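Local coordinates for putative drug/sodium antiporter (Escherichia coli, PDB 4Z3N), which probably exports the genotoxin colibactin across the cell membrane as an antiporter of the MATE family, at residues I90-L95 with Q109-V114; L96-G101 with Y253-S258; F279-V282 with N287-A290; Y395-A398 with Y404-L407. One frame throughout, in Å; residues are numbered along the deposited sequence.

Interaction 1: I90-L95 with Q109-V114; sequences IGMGSL and QRILSV
Met92 and Leu95, one turn apart on helix 75-101, close around Ile111 of helix 107-132. The sulfur of Met92 rests on one branch of Ile111, with SD 3.6 Å from CG2, while the methyl CE runs past it to Leu112 and comes within 3.7 Å of CB. Leu95 takes the other branch: its CB lies 3.8 Å from Ile111 CD1. Unbranched and flexible, methionine suits a place where a side chain must reach across; its CG is anti to the backbone N (chi1 -166°) and the chain bends at chi2 before extending to CE. Beta-branched Ile111 can offer one arm to each partner. The two helices form an antiparallel helical hairpin in the first MatE repeat, their short segments running at 172° with axes 10.2 Å apart. No hydrogen bond crosses between the two segments, as befits a buried apolar seam. Farther out, Leu174 of helix 162-177 touches both Met92 and Leu112, and Phe256 of helix 250-284 touches Leu95. On a face of helix 75-101 turned off this contact, Ser94 OG probably hydrogen-bonds to the carbonyl oxygen of Gln397, on helix 382-399.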
loop_
_atom_site.group_PDB
_atom_site.type_symbol
_atom_site.label_atom_id
_atom_site.label_comp_id
_atom_site.label_asym_id
_atom_site.label_seq_id
_atom_site.Cartn_x
_atom_site.Cartn_y
_atom_site.Cartn_z
ATOM N N ILE A 90 -4.715 6.331 -6.629
ATOM C CA ILE A 90 -3.607 7.245 -6.894
ATOM C C ILE A 90 -3.844 7.914 -8.257
ATOM O O ILE A 90 -3.614 9.107 -8.428
ATOM C CB ILE A 90 -2.217 6.501 -6.852
ATOM C CG1 ILE A 90 -1.890 6.027 -5.437
ATOM C CG2 ILE A 90 -1.064 7.404 -7.292
ATOM C CD1 ILE A 90 -1.706 7.167 -4.425
ATOM N N GLY A 91 -4.340 7.148 -9.218
ATOM C CA GLY A 91 -4.762 7.715 -10.477
ATOM C C GLY A 91 -5.780 8.816 -10.221
ATOM O O GLY A 91 -5.698 9.925 -10.773
ATOM N N MET A 92 -6.755 8.518 -9.378
ATOM C CA MET A 92 -7.723 9.525 -9.001
ATOM C C MET A 92 -7.031 10.689 -8.272
ATOM O O MET A 92 -7.136 11.836 -8.700
ATOM C CB MET A 92 -8.819 8.911 -8.134
ATOM C CG MET A 92 -10.063 9.797 -7.967
ATOM S SD MET A 92 -11.020 10.090 -9.476
ATOM C CE MET A 92 -12.454 10.911 -8.808
ATOM N N GLY A 93 -6.319 10.385 -7.187
ATOM C CA GLY A 93 -5.626 11.394 -6.412
ATOM C C GLY A 93 -4.668 12.236 -7.248
ATOM O O GLY A 93 -4.531 13.442 -7.061
ATOM N N SER A 94 -3.999 11.600 -8.194
ATOM C CA SER A 94 -2.964 12.287 -8.944
ATOM C C SER A 94 -3.610 13.304 -9.897
ATOM O O SER A 94 -3.198 14.461 -9.988
ATOM C CB SER A 94 -2.110 11.263 -9.694
ATOM O OG SER A 94 -1.102 11.886 -10.460
ATOM N N LEU A 95 -4.658 12.857 -10.572
ATOM C CA LEU A 95 -5.296 13.619 -11.625
ATOM C C LEU A 95 -6.171 14.764 -11.082
ATOM O O LEU A 95 -6.198 15.862 -11.635
ATOM C CB LEU A 95 -6.129 12.670 -12.468
ATOM C CG LEU A 95 -5.978 12.800 -13.964
ATOM C CD1 LEU A 95 -4.561 13.181 -14.232
ATOM C CD2 LEU A 95 -6.317 11.488 -14.639
ATOM N N GLN A 109 -14.698 17.244 -12.647
ATOM C CA GLN A 109 -15.902 16.432 -12.695
ATOM C C GLN A 109 -15.756 15.338 -13.758
ATOM O O GLN A 109 -16.286 14.236 -13.598
ATOM C CB GLN A 109 -17.143 17.283 -12.966
ATOM C CG GLN A 109 -18.396 16.723 -12.285
ATOM C CD GLN A 109 -19.628 16.767 -13.172
ATOM O OE1 GLN A 109 -19.746 17.627 -14.050
ATOM N NE2 GLN A 109 -20.554 15.829 -12.950
ATOM N N ARG A 110 -15.035 15.648 -14.833
ATOM C CA ARG A 110 -14.636 14.642 -15.815
ATOM C C ARG A 110 -13.924 13.462 -15.148
ATOM O O ARG A 110 -14.206 12.290 -15.433
ATOM C CB ARG A 110 -13.691 15.243 -16.858
ATOM C CG ARG A 110 -14.300 16.076 -17.963
ATOM C CD ARG A 110 -13.185 16.397 -18.964
ATOM N NE ARG A 110 -13.540 17.411 -19.962
ATOM C CZ ARG A 110 -12.651 18.115 -20.668
ATOM N NH1 ARG A 110 -11.346 17.929 -20.480
ATOM N NH2 ARG A 110 -13.065 19.013 -21.559
ATOM N N ILE A 111 -12.978 13.800 -14.274
ATOM C CA ILE A 111 -12.043 12.842 -13.721
ATOM C C ILE A 111 -12.782 11.831 -12.868
ATOM O O ILE A 111 -12.486 10.640 -12.930
ATOM C CB ILE A 111 -10.929 13.562 -12.906
ATOM C CG1 ILE A 111 -9.840 14.060 -13.854
ATOM C CG2 ILE A 111 -10.296 12.639 -11.881
ATOM C CD1 ILE A 111 -8.935 15.140 -13.266
ATOM N N LEU A 112 -13.750 12.303 -12.085
ATOM C CA LEU A 112 -14.542 11.417 -11.238
ATOM C C LEU A 112 -15.267 10.438 -12.155
ATOM O O LEU A 112 -15.254 9.216 -11.943
ATOM C CB LEU A 112 -15.523 12.211 -10.373
ATOM C CG LEU A 112 -16.705 11.465 -9.754
ATOM C CD1 LEU A 112 -16.235 10.270 -8.974
ATOM C CD2 LEU A 112 -17.484 12.388 -8.846
ATOM N N SER A 113 -15.865 10.988 -13.205
ATOM C CA SER A 113 -16.548 10.184 -14.201
ATOM C C SER A 113 -15.648 9.076 -14.733
ATOM O O SER A 113 -15.966 7.893 -14.590
ATOM C CB SER A 113 -17.044 11.070 -15.335
ATOM O OG SER A 113 -18.042 11.931 -14.841
ATOM N N VAL A 114 -14.544 9.475 -15.366
ATOM C CA VAL A 114 -13.546 8.548 -15.878
ATOM C C VAL A 114 -12.997 7.646 -14.774
ATOM O O VAL A 114 -12.676 6.484 -15.021
ATOM C CB VAL A 114 -12.391 9.306 -16.556
ATOM C CG1 VAL A 114 -11.115 8.473 -16.569
ATOM C CG2 VAL A 114 -12.782 9.699 -17.960
#

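Interaction 2: L96-G101 with Y253-S258; sequences LSRAIG and YREFLS
The guanidinium of Arg98 and the carboxylate of Glu255 form a salt bridge, with Arg98 NH2 2.9 Å from Glu255 OE2. The oxygen sits at the guanidinium edge, near its plane, but the carboxylate stands almost upright to it, the two planes 84° apart. This rules out the flat, paired arrangement in which two nitrogens face two oxygens: a single nitrogen carries the bridge, and OE1 is farther from it, 3.4 Å from Arg98 NH2. The side chains come from opposite directions, Arg98 folded at chi2 and chi3 (chi3 -84°) and Glu255 bent at chi2, so that both long chains end in the gap between their helices. MATE transporters consist of two six-helix lobes; helix 75-101 belongs to the first, and helix 250-284, the seventh predicted membrane helix, opens the second, so the bridge joins one lobe to the other. Arg98 lies close to the C-terminal end of its helix and Glu255 close to the N-terminal end of its own, where a positive and a negative side chain, respectively, would be expected to sit comfortably with the helix dipoles. Arg98 is buried, which would probably strengthen its attraction for the acid. Arg98 NH1 also makes a weak hydrogen bond to the carbonyl oxygen of Ser94 on its own helix, and Trp321 of helix 286-322 packs against the arginine. The aliphatic part of Glu255 lies against Leu95, and the neighbouring Phe256 touches Met92.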
loop_
_atom_site.group_PDB
_atom_site.type_symbol
_atom_site.label_atom_id
_atom_site.label_comp_id
_atom_site.label_asym_id
_atom_site.label_seq_id
_atom_site.Cartn_x
_atom_site.Cartn_y
_atom_site.Cartn_z
ATOM N N LEU A 96 -6.885 14.484 -9.998
ATOM C CA LEU A 96 -7.778 15.445 -9.387
ATOM C C LEU A 96 -6.990 16.592 -8.757
ATOM O O LEU A 96 -7.312 17.775 -8.945
ATOM C CB LEU A 96 -8.665 14.747 -8.344
ATOM C CG LEU A 96 -9.569 15.658 -7.500
ATOM C CD1 LEU A 96 -10.590 16.365 -8.374
ATOM C CD2 LEU A 96 -10.251 14.902 -6.372
ATOM N N SER A 97 -5.946 16.231 -8.023
ATOM C CA SER A 97 -5.112 17.209 -7.342
ATOM C C SER A 97 -4.390 18.167 -8.317
ATOM O O SER A 97 -4.175 19.332 -7.971
ATOM C CB SER A 97 -4.087 16.496 -6.444
ATOM O OG SER A 97 -2.973 16.098 -7.216
ATOM N N ARG A 98 -4.011 17.685 -9.506
ATOM C CA ARG A 98 -3.424 18.573 -10.528
ATOM C C ARG A 98 -4.498 19.473 -11.157
ATOM O O ARG A 98 -4.254 20.659 -11.390
ATOM C CB ARG A 98 -2.684 17.797 -11.638
ATOM C CG ARG A 98 -1.787 16.702 -11.116
ATOM C CD ARG A 98 -0.494 16.514 -11.889
ATOM N NE ARG A 98 -0.560 15.680 -13.096
ATOM C CZ ARG A 98 -0.987 14.430 -13.161
ATOM N NH1 ARG A 98 -1.458 13.815 -12.099
ATOM N NH2 ARG A 98 -0.952 13.797 -14.312
ATOM N N ALA A 99 -5.677 18.914 -11.417
ATOM C CA ALA A 99 -6.820 19.705 -11.888
ATOM C C ALA A 99 -7.189 20.821 -10.905
ATOM O O ALA A 99 -7.429 21.953 -11.304
ATOM C CB ALA A 99 -8.027 18.815 -12.129
ATOM N N ILE A 100 -7.254 20.495 -9.620
ATOM C CA ILE A 100 -7.588 21.508 -8.630
ATOM C C ILE A 100 -6.521 22.598 -8.588
ATOM O O ILE A 100 -6.844 23.773 -8.587
ATOM C CB ILE A 100 -7.753 20.911 -7.222
ATOM C CG1 ILE A 100 -8.930 19.930 -7.190
ATOM C CG2 ILE A 100 -7.904 22.033 -6.199
ATOM C CD1 ILE A 100 -9.119 19.236 -5.847
ATOM N N GLY A 101 -5.253 22.202 -8.564
ATOM C CA GLY A 101 -4.161 23.149 -8.516
ATOM C C GLY A 101 -4.158 24.051 -9.740
ATOM O O GLY A 101 -3.863 25.246 -9.645
ATOM N N TYR A 253 -8.247 9.037 -20.215
ATOM C CA TYR A 253 -8.168 7.647 -19.788
ATOM C C TYR A 253 -6.709 7.234 -19.697
ATOM O O TYR A 253 -6.313 6.506 -18.789
ATOM C CB TYR A 253 -8.930 6.718 -20.746
ATOM C CG TYR A 253 -10.420 6.790 -20.532
ATOM C CD1 TYR A 253 -11.036 5.996 -19.575
ATOM C CD2 TYR A 253 -11.208 7.684 -21.250
ATOM C CE1 TYR A 253 -12.397 6.075 -19.349
ATOM C CE2 TYR A 253 -12.571 7.776 -21.031
ATOM C CZ TYR A 253 -13.161 6.965 -20.078
ATOM O OH TYR A 253 -14.518 7.035 -19.849
ATOM N N ARG A 254 -5.912 7.716 -20.642
ATOM C CA ARG A 254 -4.493 7.411 -20.688
ATOM C C ARG A 254 -3.746 7.988 -19.474
ATOM O O ARG A 254 -2.968 7.291 -18.824
ATOM C CB ARG A 254 -3.904 7.943 -21.997
ATOM C CG ARG A 254 -2.409 7.735 -22.182
ATOM C CD ARG A 254 -2.077 7.941 -23.633
ATOM N NE ARG A 254 -0.653 8.078 -23.905
ATOM C CZ ARG A 254 -0.166 8.439 -25.091
ATOM N NH1 ARG A 254 -0.998 8.696 -26.095
ATOM N NH2 ARG A 254 1.149 8.546 -25.281
ATOM N N GLU A 255 -3.993 9.256 -19.170
ATOM C CA GLU A 255 -3.336 9.900 -18.052
ATOM C C GLU A 255 -3.680 9.203 -16.728
ATOM O O GLU A 255 -2.815 9.008 -15.866
ATOM C CB GLU A 255 -3.727 11.378 -17.999
ATOM C CG GLU A 255 -3.140 12.145 -16.822
ATOM C CD GLU A 255 -1.611 12.116 -16.788
ATOM O OE1 GLU A 255 -0.991 12.852 -17.594
ATOM O OE2 GLU A 255 -1.037 11.368 -15.951
ATOM N N PHE A 256 -4.947 8.823 -16.583
ATOM C CA PHE A 256 -5.437 8.161 -15.386
ATOM C C PHE A 256 -4.887 6.729 -15.322
ATOM O O PHE A 256 -4.484 6.247 -14.253
ATOM C CB PHE A 256 -6.967 8.156 -15.384
ATOM C CG PHE A 256 -7.589 7.723 -14.082
ATOM C CD1 PHE A 256 -7.359 6.452 -13.562
ATOM C CD2 PHE A 256 -8.436 8.579 -13.393
ATOM C CE1 PHE A 256 -7.933 6.053 -12.359
ATOM C CE2 PHE A 256 -9.018 8.190 -12.193
ATOM C CZ PHE A 256 -8.759 6.921 -11.670
ATOM N N LEU A 257 -4.877 6.052 -16.470
ATOM C CA LEU A 257 -4.511 4.637 -16.529
ATOM C C LEU A 257 -3.021 4.421 -16.348
ATOM O O LEU A 257 -2.600 3.432 -15.742
ATOM C CB LEU A 257 -4.958 4.016 -17.859
ATOM C CG LEU A 257 -6.380 3.443 -17.864
ATOM C CD1 LEU A 257 -6.691 2.756 -19.177
ATOM C CD2 LEU A 257 -6.567 2.491 -16.705
ATOM N N SER A 258 -2.221 5.341 -16.876
ATOM C CA SER A 258 -0.776 5.204 -16.796
ATOM C C SER A 258 -0.270 5.331 -15.334
ATOM O O SER A 258 0.507 4.495 -14.884
ATOM C CB SER A 258 -0.108 6.229 -17.711
ATOM O OG SER A 258 -0.471 7.539 -17.323
#

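Interaction 3: F279-V282 with N287-A290; sequences FFIV and NAMA
The backbones of 279-282 and 287-290 approach most closely at Val282 and Met289, whose CA atoms are 5.5 Å apart. Both segments are helical, one near the end of helix 250-284 and the other at the start of helix 286-322, and a very short turn joins them. Ile281 points toward the other segment. Its CG2 branch, set anti to the backbone N with CG1 beside it (chi1 -62°), is the part that touches: it meets Ala288 CB at 3.3 Å and lies over the start of the Met289 backbone. The small Ala288 suits a place where the two helices come near each other. The arrangement is a helical hairpin with a very short connection, in the second MatE repeat, and within the turn Asp285 OD1 accepts a hydrogen bond from the backbone N of Asn287. Beside Ile281, Val282 uses its CG2 methyl against the first part of the Met289 chain, 3.5 Å from CG. Met289 starts toward the other helix, but bends at chi2 and chi3 and carries its CE away, so that its base, rather than its tip, does the packing. Val282 lies at the exposed margin, just past the predicted membrane span. On the buried side, Ile432 of helix 432-453 touches both Ile281 and Ala288, while Tyr371 of helix 366-379 adds to the cover over Ala288. A bound monoolein lipid lies about 7 Å from the Ile281 side chain.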
loop_
_atom_site.group_PDB
_atom_site.type_symbol
_atom_site.label_atom_id
_atom_site.label_comp_id
_atom_site.label_asym_id
_atom_site.label_seq_id
_atom_site.Cartn_x
_atom_site.Cartn_y
_atom_site.Cartn_z
ATOM N N PHE A 279 12.470 -17.358 -1.872
ATOM C CA PHE A 279 13.184 -18.399 -2.605
ATOM C C PHE A 279 14.571 -18.638 -2.015
ATOM O O PHE A 279 14.905 -19.749 -1.632
ATOM C CB PHE A 279 13.283 -18.006 -4.085
ATOM C CG PHE A 279 13.967 -19.020 -4.955
ATOM C CD1 PHE A 279 13.357 -20.229 -5.249
ATOM C CD2 PHE A 279 15.206 -18.745 -5.521
ATOM C CE1 PHE A 279 13.979 -21.156 -6.071
ATOM C CE2 PHE A 279 15.842 -19.674 -6.345
ATOM C CZ PHE A 279 15.222 -20.873 -6.622
ATOM N N PHE A 280 15.365 -17.579 -1.919
ATOM C CA PHE A 280 16.718 -17.673 -1.390
ATOM C C PHE A 280 16.748 -18.136 0.091
ATOM O O PHE A 280 17.533 -19.017 0.470
ATOM C CB PHE A 280 17.427 -16.321 -1.533
ATOM C CG PHE A 280 18.117 -16.121 -2.862
ATOM C CD1 PHE A 280 19.352 -16.681 -3.105
ATOM C CD2 PHE A 280 17.547 -15.334 -3.854
ATOM C CE1 PHE A 280 20.004 -16.490 -4.322
ATOM C CE2 PHE A 280 18.192 -15.134 -5.078
ATOM C CZ PHE A 280 19.419 -15.718 -5.312
ATOM N N ILE A 281 15.895 -17.542 0.921
ATOM C CA ILE A 281 15.915 -17.818 2.352
ATOM C C ILE A 281 15.639 -19.297 2.636
ATOM O O ILE A 281 16.270 -19.906 3.497
ATOM C CB ILE A 281 14.880 -16.943 3.104
ATOM C CG1 ILE A 281 15.216 -15.467 2.935
ATOM C CG2 ILE A 281 14.867 -17.260 4.576
ATOM C CD1 ILE A 281 16.529 -15.071 3.551
ATOM N N VAL A 282 14.700 -19.859 1.886
ATOM C CA VAL A 282 14.218 -21.223 2.090
ATOM C C VAL A 282 15.246 -22.278 1.647
ATOM O O VAL A 282 15.493 -23.247 2.361
ATOM C CB VAL A 282 12.873 -21.443 1.330
ATOM C CG1 VAL A 282 12.970 -22.633 0.410
ATOM C CG2 VAL A 282 11.713 -21.595 2.305
ATOM N N ASN A 287 14.780 -22.184 8.721
ATOM C CA ASN A 287 14.492 -21.401 9.936
ATOM C C ASN A 287 14.437 -19.882 9.654
ATOM O O ASN A 287 13.605 -19.158 10.212
ATOM C CB ASN A 287 15.532 -21.685 11.026
ATOM C CG ASN A 287 15.535 -23.146 11.488
ATOM O OD1 ASN A 287 14.551 -23.634 12.046
ATOM N ND2 ASN A 287 16.659 -23.834 11.282
ATOM N N ALA A 288 15.321 -19.417 8.771
ATOM C CA ALA A 288 15.316 -18.028 8.322
ATOM C C ALA A 288 13.987 -17.677 7.640
ATOM O O ALA A 288 13.490 -16.546 7.749
ATOM C CB ALA A 288 16.479 -17.771 7.392
ATOM N N MET A 289 13.403 -18.652 6.951
ATOM C CA MET A 289 12.107 -18.436 6.326
ATOM C C MET A 289 11.021 -18.320 7.390
ATOM O O MET A 289 10.117 -17.496 7.260
ATOM C CB MET A 289 11.780 -19.556 5.338
ATOM C CG MET A 289 10.437 -19.381 4.650
ATOM S SD MET A 289 10.365 -17.901 3.611
ATOM C CE MET A 289 9.033 -17.004 4.399
ATOM N N ALA A 290 11.120 -19.130 8.445
ATOM C CA ALA A 290 10.232 -18.989 9.595
ATOM C C ALA A 290 10.458 -17.657 10.345
ATOM O O ALA A 290 9.494 -17.022 10.799
ATOM C CB ALA A 290 10.400 -20.162 10.538
#

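Interaction 4: Y395-A398 with Y404-L407; sequences YYQA and YSVL
Tyr396 receives Tyr404 over one face of its ring. The CB of Tyr404 stands 3.5 Å from the centroid of the Tyr396 ring and only 7° off the ring normal, a CH-pi contact placed almost exactly over the centre. The aromatic rings themselves meet obliquely, with centroids 5.4 Å apart and planes at 37°, so the methylene group, not the second ring, covers the face. At the root of Tyr396, CB comes 3.3 Å from Ser405 OG. Gln397 follows and turns its aliphatic part to the same serine: CG lies 3.2 Å from Ser405 OG, because CG stays beside the backbone N (chi1 -67°) and the chain bends again at chi2. Its amide goes to other partners, NE2 donating to Gln263 OE1 and to the carbonyl oxygen of Val259, both on helix 250-284. Ser405 OG likewise bonds outside the pair, to the carbonyl oxygen of Ser393. These residues form a helical hairpin of the second MatE repeat, in which 382-399 turns directly into 402-413 and compact serine lets the backbones come close, Tyr396 CA to Ser405 CA being 5.7 Å. Between the segments themselves the contact is CH-pi and van der Waals, while the Ser405-Ser393 bond ties the same two helices one turn back; buried Gln397 NE2 and Ser405 OG are thus both engaged by neighbouring partners.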
loop_
_atom_site.group_PDB
_atom_site.type_symbol
_atom_site.label_atom_id
_atom_site.label_comp_id
_atom_site.label_asym_id
_atom_site.label_seq_id
_atom_site.Cartn_x
_atom_site.Cartn_y
_atom_site.Cartn_z
ATOM N N TYR A 395 6.144 11.277 -5.783
ATOM C CA TYR A 395 6.331 12.548 -6.475
ATOM C C TYR A 395 6.102 12.437 -7.997
ATOM O O TYR A 395 5.416 13.266 -8.611
ATOM C CB TYR A 395 7.743 13.099 -6.183
ATOM C CG TYR A 395 8.056 14.433 -6.854
ATOM C CD1 TYR A 395 8.541 14.476 -8.153
ATOM C CD2 TYR A 395 7.861 15.637 -6.192
ATOM C CE1 TYR A 395 8.827 15.659 -8.775
ATOM C CE2 TYR A 395 8.145 16.840 -6.814
ATOM C CZ TYR A 395 8.628 16.846 -8.115
ATOM O OH TYR A 395 8.934 18.034 -8.768
ATOM N N TYR A 396 6.678 11.419 -8.610
ATOM C CA TYR A 396 6.472 11.214 -10.029
ATOM C C TYR A 396 5.033 10.810 -10.361
ATOM O O TYR A 396 4.499 11.173 -11.407
ATOM C CB TYR A 396 7.462 10.180 -10.548
ATOM C CG TYR A 396 8.850 10.757 -10.630
ATOM C CD1 TYR A 396 9.145 11.771 -11.535
ATOM C CD2 TYR A 396 9.856 10.321 -9.782
ATOM C CE1 TYR A 396 10.416 12.322 -11.604
ATOM C CE2 TYR A 396 11.123 10.861 -9.842
ATOM C CZ TYR A 396 11.405 11.854 -10.751
ATOM O OH TYR A 396 12.681 12.369 -10.797
ATOM N N GLN A 397 4.397 10.081 -9.465
ATOM C CA GLN A 397 3.002 9.736 -9.644
ATOM C C GLN A 397 2.150 10.993 -9.578
ATOM O O GLN A 397 1.223 11.178 -10.365
ATOM C CB GLN A 397 2.566 8.729 -8.582
ATOM C CG GLN A 397 3.228 7.377 -8.725
ATOM C CD GLN A 397 2.611 6.563 -9.831
ATOM O OE1 GLN A 397 2.650 6.951 -11.014
ATOM N NE2 GLN A 397 2.007 5.430 -9.457
ATOM N N ALA A 398 2.492 11.871 -8.646
ATOM C CA ALA A 398 1.765 13.117 -8.481
ATOM C C ALA A 398 1.875 14.002 -9.727
ATOM O O ALA A 398 0.903 14.670 -10.089
ATOM C CB ALA A 398 2.257 13.861 -7.238
ATOM N N TYR A 404 9.390 6.988 -13.867
ATOM C CA TYR A 404 10.431 7.134 -12.858
ATOM C C TYR A 404 9.992 6.581 -11.511
ATOM O O TYR A 404 10.809 6.231 -10.671
ATOM C CB TYR A 404 10.859 8.596 -12.779
ATOM C CG TYR A 404 11.418 9.025 -14.102
ATOM C CD1 TYR A 404 10.589 9.596 -15.078
ATOM C CD2 TYR A 404 12.754 8.796 -14.416
ATOM C CE1 TYR A 404 11.091 9.965 -16.320
ATOM C CE2 TYR A 404 13.267 9.153 -15.657
ATOM C CZ TYR A 404 12.430 9.741 -16.602
ATOM O OH TYR A 404 12.932 10.096 -17.830
ATOM N N SER A 405 8.691 6.470 -11.332
ATOM C CA SER A 405 8.140 5.748 -10.211
ATOM C C SER A 405 8.561 4.301 -10.297
ATOM O O SER A 405 9.059 3.739 -9.328
ATOM C CB SER A 405 6.612 5.849 -10.192
ATOM O OG SER A 405 6.207 7.168 -9.939
ATOM N N VAL A 406 8.355 3.702 -11.466
ATOM C CA VAL A 406 8.686 2.295 -11.666
ATOM C C VAL A 406 10.197 2.071 -11.675
ATOM O O VAL A 406 10.686 1.108 -11.102
ATOM C CB VAL A 406 8.063 1.763 -12.964
ATOM C CG1 VAL A 406 8.495 0.313 -13.231
ATOM C CG2 VAL A 406 6.547 1.887 -12.890
ATOM N N LEU A 407 10.928 2.990 -12.293
ATOM C CA LEU A 407 12.387 2.957 -12.271
ATOM C C LEU A 407 12.962 2.858 -10.854
ATOM O O LEU A 407 13.910 2.114 -10.616
ATOM C CB LEU A 407 12.954 4.191 -12.966
ATOM C CG LEU A 407 14.477 4.294 -12.855
ATOM C CD1 LEU A 407 15.184 3.041 -13.440
ATOM C CD2 LEU A 407 15.000 5.610 -13.480
#

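Interactions 1 and 4 are buried helical hairpins, one in each MatE repeat, and both lack cross-segment hydrogen bonds; the first is purely aliphatic and sulfur packing, the second combines an aromatic face with polar side chains bonded to neighbours. Interaction 2 is partly buried and ionic. It shares helix 75-101 with interaction 1, their centres about 5 Å apart, and Val114 packs against Tyr253 between them. Interaction 4 adjoins both, with Arg98 beside Ala398. Interaction 3, partly buried and apolar, lies on the opposite side of the chain's centre from interactions 1 and 2, about 42 Å from each between centres, yet occupies the far end of the same helix 250-284 that supplies Glu255.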